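Local atomic coordinates of OXA-46 oxacillinase (PDB entry 3IF6), a protein that probably hydrolyses beta-lactam antibiotics to substituted beta-amino acids, as a class D serine beta-lactamase associated with antibiotic resistance. Residues A[44-49]-A[229-234]; A[146-151]-A[163-168]; A[33-38]-A[250-255]; A[26-31]-A[55-60]. All blocks are in the same frame, centred on the assembly; numbering follows the deposited sequence.

Interaction 1 of 4, residues A[44-49]-A[229-234]; sequences IVIADE and GPVFFA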
loop_
_atom_site.group_PDB
_atom_site.type_symbol
_atom_site.label_atom_id
_atom_site.label_comp_id
_atom_site.label_asym_id
_atom_site.label_seq_id
_atom_site.Cartn_x
_atom_site.Cartn_y
_atom_site.Cartn_z
ATOM N N ILE A 44 12.760 -13.814 -18.152
ATOM C CA ILE A 44 11.697 -13.336 -17.284
ATOM C C ILE A 44 10.764 -14.499 -16.938
ATOM O O ILE A 44 10.499 -15.358 -17.782
ATOM C CB ILE A 44 10.879 -12.157 -17.934
ATOM C CG1 ILE A 44 9.866 -11.564 -16.940
ATOM C CG2 ILE A 44 10.165 -12.654 -19.194
ATOM C CD1 ILE A 44 9.269 -10.167 -17.307
ATOM N N VAL A 45 10.259 -14.508 -15.708
ATOM C CA VAL A 45 9.207 -15.401 -15.336
ATOM C C VAL A 45 8.027 -14.535 -14.944
ATOM O O VAL A 45 8.149 -13.688 -14.072
ATOM C CB VAL A 45 9.597 -16.305 -14.135
ATOM C CG1 VAL A 45 8.513 -17.346 -13.875
ATOM C CG2 VAL A 45 10.965 -16.980 -14.371
ATOM N N ILE A 46 6.877 -14.728 -15.586
ATOM C CA ILE A 46 5.679 -14.164 -15.033
ATOM C C ILE A 46 4.735 -15.269 -14.564
ATOM O O ILE A 46 4.647 -16.287 -15.204
ATOM C CB ILE A 46 4.984 -13.022 -15.926
ATOM C CG1 ILE A 46 3.943 -13.584 -16.853
ATOM C CG2 ILE A 46 5.959 -12.054 -16.638
ATOM C CD1 ILE A 46 2.588 -13.300 -16.347
ATOM N N ALA A 47 4.083 -15.074 -13.416
ATOM C CA ALA A 47 3.042 -15.953 -12.911
ATOM C C ALA A 47 1.733 -15.174 -12.818
ATOM O O ALA A 47 1.523 -14.348 -11.909
ATOM C CB ALA A 47 3.432 -16.517 -11.549
ATOM N N ASP A 48 0.852 -15.446 -13.769
ATOM C CA ASP A 48 -0.438 -14.769 -13.869
ATOM C C ASP A 48 -1.502 -15.503 -13.062
ATOM O O ASP A 48 -1.975 -16.552 -13.478
ATOM C CB ASP A 48 -0.835 -14.705 -15.332
ATOM C CG ASP A 48 -1.962 -13.749 -15.604
ATOM O OD1 ASP A 48 -2.812 -13.477 -14.718
ATOM O OD2 ASP A 48 -1.990 -13.259 -16.747
ATOM N N GLU A 49 -1.898 -14.947 -11.919
ATOM C CA GLU A 49 -2.930 -15.582 -11.083
ATOM C C GLU A 49 -4.263 -14.875 -11.060
ATOM O O GLU A 49 -4.921 -14.877 -10.054
ATOM C CB GLU A 49 -2.430 -15.778 -9.667
ATOM C CG GLU A 49 -1.063 -16.434 -9.642
ATOM C CD GLU A 49 -0.640 -16.882 -8.260
ATOM O OE1 GLU A 49 -1.349 -16.539 -7.285
ATOM O OE2 GLU A 49 0.403 -17.570 -8.169
ATOM N N GLY A 229 -6.663 -10.947 -8.991
ATOM C CA GLY A 229 -5.473 -11.590 -8.484
ATOM C C GLY A 229 -4.213 -10.954 -9.019
ATOM O O GLY A 229 -4.281 -10.061 -9.846
ATOM N N PRO A 230 -3.060 -11.400 -8.521
ATOM C CA PRO A 230 -1.762 -10.804 -8.871
ATOM C C PRO A 230 -1.127 -11.406 -10.142
ATOM O O PRO A 230 -1.543 -12.477 -10.597
ATOM C CB PRO A 230 -0.894 -11.139 -7.655
ATOM C CG PRO A 230 -1.440 -12.465 -7.175
ATOM C CD PRO A 230 -2.929 -12.510 -7.550
ATOM N N VAL A 231 -0.142 -10.688 -10.676
ATOM C CA VAL A 231 0.728 -11.140 -11.731
ATOM C C VAL A 231 2.147 -10.875 -11.262
ATOM O O VAL A 231 2.585 -9.733 -11.273
ATOM C CB VAL A 231 0.516 -10.367 -13.074
ATOM C CG1 VAL A 231 1.488 -10.881 -14.146
ATOM C CG2 VAL A 231 -0.936 -10.469 -13.556
ATOM N N PHE A 232 2.839 -11.939 -10.846
ATOM C CA PHE A 232 4.186 -11.866 -10.363
ATOM C C PHE A 232 5.143 -11.758 -11.532
ATOM O O PHE A 232 4.881 -12.314 -12.615
ATOM C CB PHE A 232 4.500 -13.106 -9.514
ATOM C CG PHE A 232 3.625 -13.232 -8.300
ATOM C CD1 PHE A 232 2.454 -13.962 -8.350
ATOM C CD2 PHE A 232 3.961 -12.583 -7.110
ATOM C CE1 PHE A 232 1.652 -14.047 -7.244
ATOM C CE2 PHE A 232 3.142 -12.658 -6.007
ATOM C CZ PHE A 232 1.985 -13.382 -6.081
ATOM N N PHE A 233 6.262 -11.052 -11.336
ATOM C CA PHE A 233 7.274 -10.962 -12.398
ATOM C C PHE A 233 8.670 -10.964 -11.794
ATOM O O PHE A 233 8.856 -10.515 -10.647
ATOM C CB PHE A 233 7.056 -9.734 -13.289
ATOM C CG PHE A 233 6.973 -8.394 -12.528
ATOM C CD1 PHE A 233 8.128 -7.700 -12.155
ATOM C CD2 PHE A 233 5.748 -7.839 -12.217
ATOM C CE1 PHE A 233 8.037 -6.486 -11.462
ATOM C CE2 PHE A 233 5.658 -6.605 -11.526
ATOM C CZ PHE A 233 6.801 -5.928 -11.170
ATOM N N ALA A 234 9.639 -11.502 -12.544
ATOM C CA ALA A 234 11.036 -11.485 -12.143
ATOM C C ALA A 234 11.834 -11.605 -13.398
ATOM O O ALA A 234 11.870 -12.674 -14.013
ATOM C CB ALA A 234 11.367 -12.619 -11.198
#
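V231 turns its CG1 opposite its own backbone N (chi1 179°), which lays that methyl 3.5 Å from CD1 of I46; its second branch, CG2, lies 3.7 Å from OD1 of D48 in plain packing, the salt bridge of that carboxylate being with R50. F232 holds its ring opposite the carbonyl carbon (chi1 -61°), on the sheet face of A47, with the CB atoms of F232 and A47 4.1 Å apart. The extended chain of E49 brings its carboxylate to the ring edge: OE1 lies in the ring plane, CD is 3.8 Å from CE1 of F232, and R180 and R176 pair with its two oxygens. These contacts decorate a textbook antiparallel strand pair. V45 with A234 and A47 with F232 each exchange two backbone bonds, and E49 N adds a bond of 2.8 Å to P230 O. Between them, at the non-hydrogen-bonded positions, CA-H...O contacts fill in, as from I46 CA to F232 O at 3.1 Å. The pair lies inside the sheet, with strand 55-59 beyond 44-48 and strand 217-226 beyond 229-234. Helix 168-180 packs on the V45 and A47 face, while helix 250-259 lies against V231 and F233 on the other.

Interaction 2 of 4, residues A[146-151]-A[163-168]; sequences YGNVDP and NLKISA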
loop_
_atom_site.group_PDB
_atom_site.type_symbol
_atom_site.label_atom_id
_atom_site.label_comp_id
_atom_site.label_asym_id
_atom_site.label_seq_id
_atom_site.Cartn_x
_atom_site.Cartn_y
_atom_site.Cartn_z
ATOM N N TYR A 146 15.747 -19.302 0.660
ATOM C CA TYR A 146 16.053 -18.264 -0.336
ATOM C C TYR A 146 17.285 -18.649 -1.149
ATOM O O TYR A 146 18.411 -18.371 -0.787
ATOM C CB TYR A 146 16.215 -16.901 0.367
ATOM C CG TYR A 146 16.259 -15.676 -0.525
ATOM C CD1 TYR A 146 15.077 -15.002 -0.904
ATOM C CD2 TYR A 146 17.477 -15.159 -0.952
ATOM C CE1 TYR A 146 15.120 -13.862 -1.688
ATOM C CE2 TYR A 146 17.533 -14.035 -1.729
ATOM C CZ TYR A 146 16.359 -13.390 -2.091
ATOM O OH TYR A 146 16.464 -12.298 -2.896
ATOM N N GLY A 147 17.036 -19.320 -2.251
ATOM C CA GLY A 147 18.085 -19.736 -3.174
ATOM C C GLY A 147 19.208 -20.593 -2.630
ATOM O O GLY A 147 18.987 -21.629 -2.016
ATOM N N ASN A 148 20.408 -20.150 -2.953
ATOM C CA ASN A 148 21.698 -20.550 -2.399
ATOM C C ASN A 148 21.696 -20.804 -0.876
ATOM O O ASN A 148 22.415 -21.679 -0.364
ATOM C CB ASN A 148 22.555 -19.316 -2.668
ATOM C CG ASN A 148 23.980 -19.587 -2.691
ATOM O OD1 ASN A 148 24.587 -19.763 -1.644
ATOM N ND2 ASN A 148 24.573 -19.551 -3.876
ATOM N N VAL A 149 20.880 -20.024 -0.163
ATOM C CA VAL A 149 20.859 -19.926 1.327
ATOM C C VAL A 149 22.211 -19.594 2.033
ATOM O O VAL A 149 22.280 -19.646 3.263
ATOM C CB VAL A 149 20.056 -21.101 2.065
ATOM C CG1 VAL A 149 18.771 -21.459 1.329
ATOM C CG2 VAL A 149 20.923 -22.334 2.281
ATOM N N ASP A 150 23.234 -19.201 1.261
ATOM C CA ASP A 150 24.605 -18.976 1.782
ATOM C C ASP A 150 25.143 -17.508 1.741
ATOM O O ASP A 150 25.511 -17.008 0.661
ATOM C CB ASP A 150 25.583 -20.001 1.141
ATOM C CG ASP A 150 27.027 -19.505 1.044
ATOM O OD1 ASP A 150 27.587 -18.980 2.032
ATOM O OD2 ASP A 150 27.626 -19.685 -0.043
ATOM N N PRO A 151 25.212 -16.841 2.929
ATOM C CA PRO A 151 25.714 -15.464 3.155
ATOM C C PRO A 151 27.246 -15.243 3.341
ATOM O O PRO A 151 27.640 -14.419 4.183
ATOM C CB PRO A 151 24.990 -15.048 4.456
ATOM C CG PRO A 151 24.818 -16.316 5.207
ATOM C CD PRO A 151 24.723 -17.441 4.187
ATOM N N ASN A 163 28.332 -14.675 -1.712
ATOM C CA ASN A 163 28.012 -15.859 -2.465
ATOM C C ASN A 163 26.520 -16.165 -2.531
ATOM O O ASN A 163 26.123 -17.172 -3.124
ATOM C CB ASN A 163 28.787 -17.051 -1.886
ATOM C CG ASN A 163 30.327 -16.833 -1.900
ATOM O OD1 ASN A 163 31.004 -17.098 -0.909
ATOM N ND2 ASN A 163 30.864 -16.355 -3.024
ATOM N N LEU A 164 25.683 -15.301 -1.967
ATOM C CA LEU A 164 24.239 -15.508 -2.082
ATOM C C LEU A 164 23.771 -15.292 -3.532
ATOM O O LEU A 164 24.211 -14.354 -4.197
ATOM C CB LEU A 164 23.463 -14.624 -1.109
ATOM C CG LEU A 164 21.955 -14.807 -1.169
ATOM C CD1 LEU A 164 21.536 -16.207 -0.668
ATOM C CD2 LEU A 164 21.285 -13.688 -0.380
ATOM N N LYS A 165 22.905 -16.197 -3.998
ATOM C CA LYS A 165 22.419 -16.263 -5.388
ATOM C C LYS A 165 21.049 -16.928 -5.412
ATOM O O LYS A 165 20.773 -17.883 -4.650
ATOM C CB LYS A 165 23.359 -17.045 -6.289
ATOM C CG LYS A 165 24.717 -16.498 -6.449
ATOM C CD LYS A 165 25.392 -17.144 -7.641
ATOM C CE LYS A 165 26.883 -16.772 -7.756
ATOM N NZ LYS A 165 27.331 -16.954 -9.199
ATOM N N ILE A 166 20.182 -16.399 -6.266
ATOM C CA ILE A 166 18.792 -16.862 -6.416
ATOM C C ILE A 166 18.449 -16.740 -7.886
ATOM O O ILE A 166 19.075 -15.946 -8.606
ATOM C CB ILE A 166 17.814 -16.020 -5.544
ATOM C CG1 ILE A 166 16.425 -16.635 -5.510
ATOM C CG2 ILE A 166 17.773 -14.542 -5.995
ATOM C CD1 ILE A 166 15.597 -16.192 -4.292
ATOM N N SER A 167 17.467 -17.505 -8.348
ATOM C CA SER A 167 17.071 -17.448 -9.759
ATOM C C SER A 167 15.761 -16.710 -9.886
ATOM O O SER A 167 15.030 -16.584 -8.890
ATOM C CB SER A 167 16.900 -18.868 -10.336
ATOM O OG SER A 167 15.895 -19.580 -9.641
ATOM N N ALA A 168 15.453 -16.271 -11.119
ATOM C CA ALA A 168 14.124 -15.705 -11.445
ATOM C C ALA A 168 12.956 -16.558 -10.981
ATOM O O ALA A 168 12.002 -16.029 -10.476
ATOM C CB ALA A 168 14.001 -15.403 -12.961
#
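Around G147 and I166, whose CA atoms are 4.4 Å apart, two irregular segments come together at the neck of what corresponds to the omega loop of class D beta-lactamases, and Y146, G147 and N148 form the Y-G-N motif of that family. The motif bends into a turn in which V149 N returns to Y146 O. G147, with its positive phi of 57°, bares its backbone to the other segment, where its CA makes a CA-H...O contact with K165 O. The same oxygen takes the one sound hydrogen bond between the segments, from N148 N at 2.9 Å, with N-H...O at 164° and the donor nearly in line with the C=O bond of K165.

The apolar centre is the Y146 ring. I166 sends CD1 over the middle of one ring face, 3.4 Å above the plane, a clear CH-pi contact. L164 approaches the ring obliquely with CD2, 4.0 Å from Y146 CE2, while its other methyl, CD1, lies 3.8 Å from N148 CB. Rings of F74 and F174 meet the same tyrosine edge-to-face, and its side chain lies about 9 Å from that of S72, the predicted acylated serine. The Y146 ring thus joins the loop neck to the surroundings of the active site. Further out, D150 and N163 run side by side in the same direction; D150 OD1 bonds to S152 OG, and D150 OD2 rests 3.4 Å from N163 CB.

Interaction 3 of 4, residues A[33-38]-A[250-255]; sequences KFFSDL and EAIARA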
loop_
_atom_site.group_PDB
_atom_site.type_symbol
_atom_site.label_atom_id
_atom_site.label_comp_id
_atom_site.label_asym_id
_atom_site.label_seq_id
_atom_site.Cartn_x
_atom_site.Cartn_y
_atom_site.Cartn_z
ATOM N N LYS A 33 10.996 -10.741 -28.774
ATOM C CA LYS A 33 10.745 -9.413 -29.382
ATOM C C LYS A 33 11.019 -8.167 -28.469
ATOM O O LYS A 33 11.624 -7.192 -28.898
ATOM C CB LYS A 33 9.282 -9.453 -29.837
ATOM C CG LYS A 33 8.752 -8.243 -30.478
ATOM C CD LYS A 33 7.294 -8.473 -30.863
ATOM C CE LYS A 33 6.540 -9.115 -29.738
ATOM N NZ LYS A 33 5.104 -8.707 -29.786
ATOM N N PHE A 34 10.588 -8.230 -27.214
ATOM C CA PHE A 34 10.722 -7.108 -26.275
ATOM C C PHE A 34 12.148 -6.985 -25.795
ATOM O O PHE A 34 12.628 -5.888 -25.556
ATOM C CB PHE A 34 9.763 -7.287 -25.095
ATOM C CG PHE A 34 8.321 -7.407 -25.502
ATOM C CD1 PHE A 34 7.639 -6.323 -26.038
ATOM C CD2 PHE A 34 7.650 -8.614 -25.379
ATOM C CE1 PHE A 34 6.303 -6.412 -26.417
ATOM C CE2 PHE A 34 6.293 -8.726 -25.755
ATOM C CZ PHE A 34 5.617 -7.612 -26.276
ATOM N N PHE A 35 12.825 -8.129 -25.682
ATOM C CA PHE A 35 14.220 -8.179 -25.283
ATOM C C PHE A 35 15.113 -7.650 -26.344
ATOM O O PHE A 35 15.978 -6.809 -26.060
ATOM C CB PHE A 35 14.629 -9.606 -24.881
ATOM C CG PHE A 35 14.163 -9.989 -23.496
ATOM C CD1 PHE A 35 12.914 -10.567 -23.305
ATOM C CD2 PHE A 35 14.974 -9.734 -22.380
ATOM C CE1 PHE A 35 12.488 -10.926 -22.046
ATOM C CE2 PHE A 35 14.545 -10.078 -21.118
ATOM C CZ PHE A 35 13.295 -10.692 -20.955
ATOM N N SER A 36 14.909 -8.120 -27.577
ATOM C CA SER A 36 15.828 -7.748 -28.687
ATOM C C SER A 36 15.568 -6.345 -29.221
ATOM O O SER A 36 16.447 -5.703 -29.765
ATOM C CB SER A 36 15.806 -8.798 -29.810
ATOM O OG SER A 36 14.476 -9.084 -30.181
ATOM N N ASP A 37 14.347 -5.878 -29.031
ATOM C CA ASP A 37 13.960 -4.516 -29.346
ATOM C C ASP A 37 14.849 -3.558 -28.571
ATOM O O ASP A 37 15.085 -2.448 -29.034
ATOM C CB ASP A 37 12.486 -4.316 -28.965
ATOM C CG ASP A 37 12.008 -2.826 -29.061
ATOM O OD1 ASP A 37 12.049 -2.219 -30.181
ATOM O OD2 ASP A 37 11.546 -2.311 -28.009
ATOM N N LEU A 38 15.325 -3.985 -27.391
ATOM C CA LEU A 38 16.281 -3.183 -26.599
ATOM C C LEU A 38 17.697 -3.773 -26.525
ATOM O O LEU A 38 18.473 -3.425 -25.634
ATOM C CB LEU A 38 15.754 -2.901 -25.179
ATOM C CG LEU A 38 14.554 -1.974 -25.011
ATOM C CD1 LEU A 38 14.134 -1.823 -23.552
ATOM C CD2 LEU A 38 14.810 -0.615 -25.634
ATOM N N GLU A 250 13.050 -2.362 -16.097
ATOM C CA GLU A 250 11.628 -2.027 -16.082
ATOM C C GLU A 250 11.017 -1.907 -17.458
ATOM O O GLU A 250 9.846 -2.254 -17.625
ATOM C CB GLU A 250 11.382 -0.694 -15.368
ATOM C CG GLU A 250 11.057 -0.871 -13.978
ATOM C CD GLU A 250 10.564 0.355 -13.284
ATOM O OE1 GLU A 250 9.385 0.793 -13.473
ATOM O OE2 GLU A 250 11.373 0.856 -12.497
ATOM N N ALA A 251 11.763 -1.367 -18.420
ATOM C CA ALA A 251 11.214 -1.158 -19.755
ATOM C C ALA A 251 10.741 -2.453 -20.410
ATOM O O ALA A 251 9.604 -2.518 -20.897
ATOM C CB ALA A 251 12.200 -0.385 -20.663
ATOM N N ILE A 252 11.591 -3.491 -20.390
ATOM C CA ILE A 252 11.254 -4.774 -21.017
ATOM C C ILE A 252 10.091 -5.419 -20.277
ATOM O O ILE A 252 9.082 -5.811 -20.895
ATOM C CB ILE A 252 12.480 -5.720 -21.153
ATOM C CG1 ILE A 252 13.503 -5.129 -22.105
ATOM C CG2 ILE A 252 12.057 -7.060 -21.724
ATOM C CD1 ILE A 252 14.929 -5.603 -21.875
ATOM N N ALA A 253 10.187 -5.476 -18.949
ATOM C CA ALA A 253 9.128 -6.083 -18.163
ATOM C C ALA A 253 7.799 -5.403 -18.381
ATOM O O ALA A 253 6.768 -6.075 -18.525
ATOM C CB ALA A 253 9.490 -6.122 -16.684
ATOM N N ARG A 254 7.803 -4.069 -18.377
ATOM C CA ARG A 254 6.583 -3.303 -18.626
ATOM C C ARG A 254 5.959 -3.552 -20.002
ATOM O O ARG A 254 4.734 -3.683 -20.100
ATOM C CB ARG A 254 6.832 -1.811 -18.388
ATOM C CG ARG A 254 6.922 -1.417 -16.876
ATOM C CD ARG A 254 7.246 0.089 -16.734
ATOM N NE ARG A 254 7.057 0.537 -15.369
ATOM C CZ ARG A 254 5.936 1.073 -14.885
ATOM N NH1 ARG A 254 4.904 1.297 -15.679
ATOM N NH2 ARG A 254 5.872 1.402 -13.598
ATOM N N ALA A 255 6.777 -3.655 -21.062
ATOM C CA ALA A 255 6.242 -3.946 -22.396
ATOM C C ALA A 255 5.539 -5.290 -22.379
ATOM O O ALA A 255 4.423 -5.410 -22.908
ATOM C CB ALA A 255 7.325 -3.920 -23.441
#
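The end of helix 32-36 and the residues just after it pass the first turns of helix 250-259, closest at F34 and I252, whose CA atoms are 5.8 Å apart. I252 is the residue that F34, F35 and L38 all touch, and its branches divide the work. CG1 lies opposite the carbonyl carbon (chi1 -65°), which sets CG2 anti to the backbone N and over the centre of the F35 ring, 3.7 Å from the centroid and 3° off the normal, a CH-pi contact. CG1 itself is 3.6 Å from F34 O and 3.7 Å from L38 CD1; the side chains of L38 and I252 lie alongside each other, pointing opposite ways. The same CD1 of L38 also reaches A251 CB, at 3.8 Å. One turn further on, A255 puts CB 3.6 Å from CD1 of F34 and its carbonyl over one face of that ring, while CE of K33 lies over the opposite face. Charge is kept elsewhere on helix 250-259: E250 pairs with R254 and also with R203 of the second subunit. With no hydrogen bond between the segments, the chemistry implies that apolar packing of aliphatic groups on rings and on one another joins the N-terminal helix to the C-terminal one.

Interaction 4 of 4, residues A[26-31]-A[55-60]; sequences VIRSDW and TLSVFD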
loop_
_atom_site.group_PDB
_atom_site.type_symbol
_atom_site.label_atom_id
_atom_site.label_comp_id
_atom_site.label_asym_id
_atom_site.label_seq_id
_atom_site.Cartn_x
_atom_site.Cartn_y
_atom_site.Cartn_z
ATOM N N VAL A 26 4.865 -22.212 -19.776
ATOM C CA VAL A 26 4.561 -21.813 -21.123
ATOM C C VAL A 26 5.742 -21.037 -21.607
ATOM O O VAL A 26 6.011 -19.948 -21.075
ATOM C CB VAL A 26 3.305 -20.929 -21.173
ATOM C CG1 VAL A 26 2.877 -20.719 -22.594
ATOM C CG2 VAL A 26 2.171 -21.550 -20.334
ATOM N N ILE A 27 6.444 -21.588 -22.606
ATOM C CA ILE A 27 7.693 -21.002 -23.146
ATOM C C ILE A 27 7.428 -19.865 -24.130
ATOM O O ILE A 27 6.901 -20.086 -25.226
ATOM C CB ILE A 27 8.576 -22.073 -23.854
ATOM C CG1 ILE A 27 8.721 -23.323 -22.976
ATOM C CG2 ILE A 27 9.945 -21.468 -24.259
ATOM C CD1 ILE A 27 9.606 -23.086 -21.688
ATOM N N ARG A 28 7.811 -18.649 -23.747
ATOM C CA ARG A 28 7.355 -17.449 -24.463
ATOM C C ARG A 28 8.312 -16.984 -25.547
ATOM O O ARG A 28 9.048 -16.002 -25.395
ATOM C CB ARG A 28 7.059 -16.304 -23.479
ATOM C CG ARG A 28 6.112 -16.667 -22.344
ATOM C CD ARG A 28 4.787 -17.243 -22.831
ATOM N NE ARG A 28 4.009 -16.271 -23.601
ATOM C CZ ARG A 28 2.808 -15.816 -23.247
ATOM N NH1 ARG A 28 2.212 -16.242 -22.135
ATOM N NH2 ARG A 28 2.194 -14.941 -24.034
ATOM N N SER A 29 8.292 -17.681 -26.671
ATOM C CA SER A 29 9.024 -17.195 -27.832
ATOM C C SER A 29 8.369 -15.928 -28.378
ATOM O O SER A 29 8.986 -15.209 -29.161
ATOM C CB SER A 29 9.140 -18.290 -28.924
ATOM O OG SER A 29 7.925 -18.985 -29.074
ATOM N N ASP A 30 7.120 -15.676 -27.973
ATOM C CA ASP A 30 6.419 -14.428 -28.362
ATOM C C ASP A 30 6.927 -13.155 -27.634
ATOM O O ASP A 30 6.504 -12.028 -27.970
ATOM C CB ASP A 30 4.883 -14.568 -28.255
ATOM C CG ASP A 30 4.410 -15.096 -26.898
ATOM O OD1 ASP A 30 5.197 -15.725 -26.193
ATOM O OD2 ASP A 30 3.220 -14.883 -26.526
ATOM N N TRP A 31 7.807 -13.340 -26.635
ATOM C CA TRP A 31 8.316 -12.231 -25.808
ATOM C C TRP A 31 9.764 -11.889 -26.106
ATOM O O TRP A 31 10.256 -10.877 -25.647
ATOM C CB TRP A 31 8.163 -12.511 -24.305
ATOM C CG TRP A 31 6.761 -12.603 -23.823
ATOM C CD1 TRP A 31 5.621 -12.245 -24.506
ATOM C CD2 TRP A 31 6.333 -13.021 -22.525
ATOM N NE1 TRP A 31 4.522 -12.445 -23.717
ATOM C CE2 TRP A 31 4.936 -12.933 -22.500
ATOM C CE3 TRP A 31 7.009 -13.462 -21.373
ATOM C CZ2 TRP A 31 4.193 -13.282 -21.380
ATOM C CZ3 TRP A 31 6.287 -13.823 -20.272
ATOM C CH2 TRP A 31 4.879 -13.728 -20.277
ATOM N N THR A 55 -1.228 -19.748 -14.794
ATOM C CA THR A 55 -0.145 -20.105 -15.727
ATOM C C THR A 55 1.229 -19.658 -15.255
ATOM O O THR A 55 1.348 -18.828 -14.376
ATOM C CB THR A 55 -0.370 -19.531 -17.133
ATOM O OG1 THR A 55 -1.161 -18.334 -17.048
ATOM C CG2 THR A 55 -1.075 -20.549 -17.972
ATOM N N LEU A 56 2.266 -20.220 -15.846
ATOM C CA LEU A 56 3.624 -19.813 -15.549
ATOM C C LEU A 56 4.262 -19.645 -16.906
ATOM O O LEU A 56 4.396 -20.609 -17.643
ATOM C CB LEU A 56 4.327 -20.870 -14.683
ATOM C CG LEU A 56 5.672 -20.586 -13.999
ATOM C CD1 LEU A 56 5.621 -19.276 -13.156
ATOM C CD2 LEU A 56 6.083 -21.746 -13.142
ATOM N N SER A 57 4.549 -18.396 -17.270
ATOM C CA SER A 57 5.185 -18.059 -18.527
ATOM C C SER A 57 6.658 -17.727 -18.299
ATOM O O SER A 57 7.044 -17.182 -17.254
ATOM C CB SER A 57 4.446 -16.925 -19.236
ATOM O OG SER A 57 3.074 -17.275 -19.467
ATOM N N VAL A 58 7.492 -18.101 -19.265
ATOM C CA VAL A 58 8.924 -17.981 -19.114
ATOM C C VAL A 58 9.572 -17.603 -20.426
ATOM O O VAL A 58 9.248 -18.199 -21.461
ATOM C CB VAL A 58 9.541 -19.281 -18.637
ATOM C CG1 VAL A 58 11.009 -19.101 -18.425
ATOM C CG2 VAL A 58 8.867 -19.743 -17.320
ATOM N N PHE A 59 10.457 -16.603 -20.384
ATOM C CA PHE A 59 11.413 -16.393 -21.462
ATOM C C PHE A 59 12.833 -16.758 -20.988
ATOM O O PHE A 59 13.284 -16.286 -19.942
ATOM C CB PHE A 59 11.359 -14.991 -22.090
ATOM C CG PHE A 59 12.351 -14.819 -23.178
ATOM C CD1 PHE A 59 12.166 -15.470 -24.401
ATOM C CD2 PHE A 59 13.513 -14.086 -22.964
ATOM C CE1 PHE A 59 13.121 -15.380 -25.413
ATOM C CE2 PHE A 59 14.479 -13.965 -23.971
ATOM C CZ PHE A 59 14.286 -14.608 -25.213
ATOM N N ASP A 60 13.500 -17.627 -21.774
ATOM C CA ASP A 60 14.707 -18.369 -21.384
ATOM C C ASP A 60 14.538 -19.184 -20.113
ATOM O O ASP A 60 15.033 -18.793 -19.041
ATOM C CB ASP A 60 15.907 -17.450 -21.252
ATOM C CG ASP A 60 17.219 -18.161 -21.514
ATOM O OD1 ASP A 60 17.419 -19.331 -21.081
ATOM O OD2 ASP A 60 18.082 -17.520 -22.129
#
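V58 O receives R28 N at 2.7 Å in a nearly straight bond (170°), one of three that tie the short strand 26-27 and the residue after it to strand 55-59. V26 N to L56 O, also 2.7 Å, and V58 N to V26 O complete a parallel pairing. Beyond it the chain enters a type I turn, R28 to W31, and the arginine folds back over its own turn. Bent at both chi2 (-55°) and chi3 (-64°), its chain presents the guanidinium to D30 in a two-nitrogen, side-on salt bridge, NE to OD1 of D30 at 2.9 Å on its syn lone pair and NH2 to OD2. NH1 remains for the neighbouring strand and bonds S57 OG at 3.0 Å. One guanidinium face is covered by W31, whose CZ2 lies 3.4 Å above its centre, and W31 CH2 in turn touches S57 CB at 3.4 Å. Three bonds and an indole thus fix the group's rotation. The backbone O of R28 lies at the edge of the F59 ring, 3.3 Å from its CD1. Within this chain strand 26-27 is an outermost strand; 55-59 separates it from 42-48, and W31 reaches past to I44, I46 and helix 250-259.

Overall arrangement
Three of the four contacts are continuous with one another. Interactions 1 and 4, their centres 11 Å apart, share the sheet: I44 O probably bonds F59 N at 2.9 Å and I46 O bonds S57 N in the same way, so 26-27, 55-59, 42-48 and 229-238 are successive strands. Interaction 3 packs on the face of this sheet, with F35 CE1 3.4 Å from F59 CD2 and I44 touching both F35 and A253. Interaction 2 lies farther off, 20 Å from interaction 1 between centres, yet touches it where V45 CG2 is 3.7 Å from A168 CB. Of the four it alone comes near S72, about 9 Å from the side chain of Y146; the others lie away from that site.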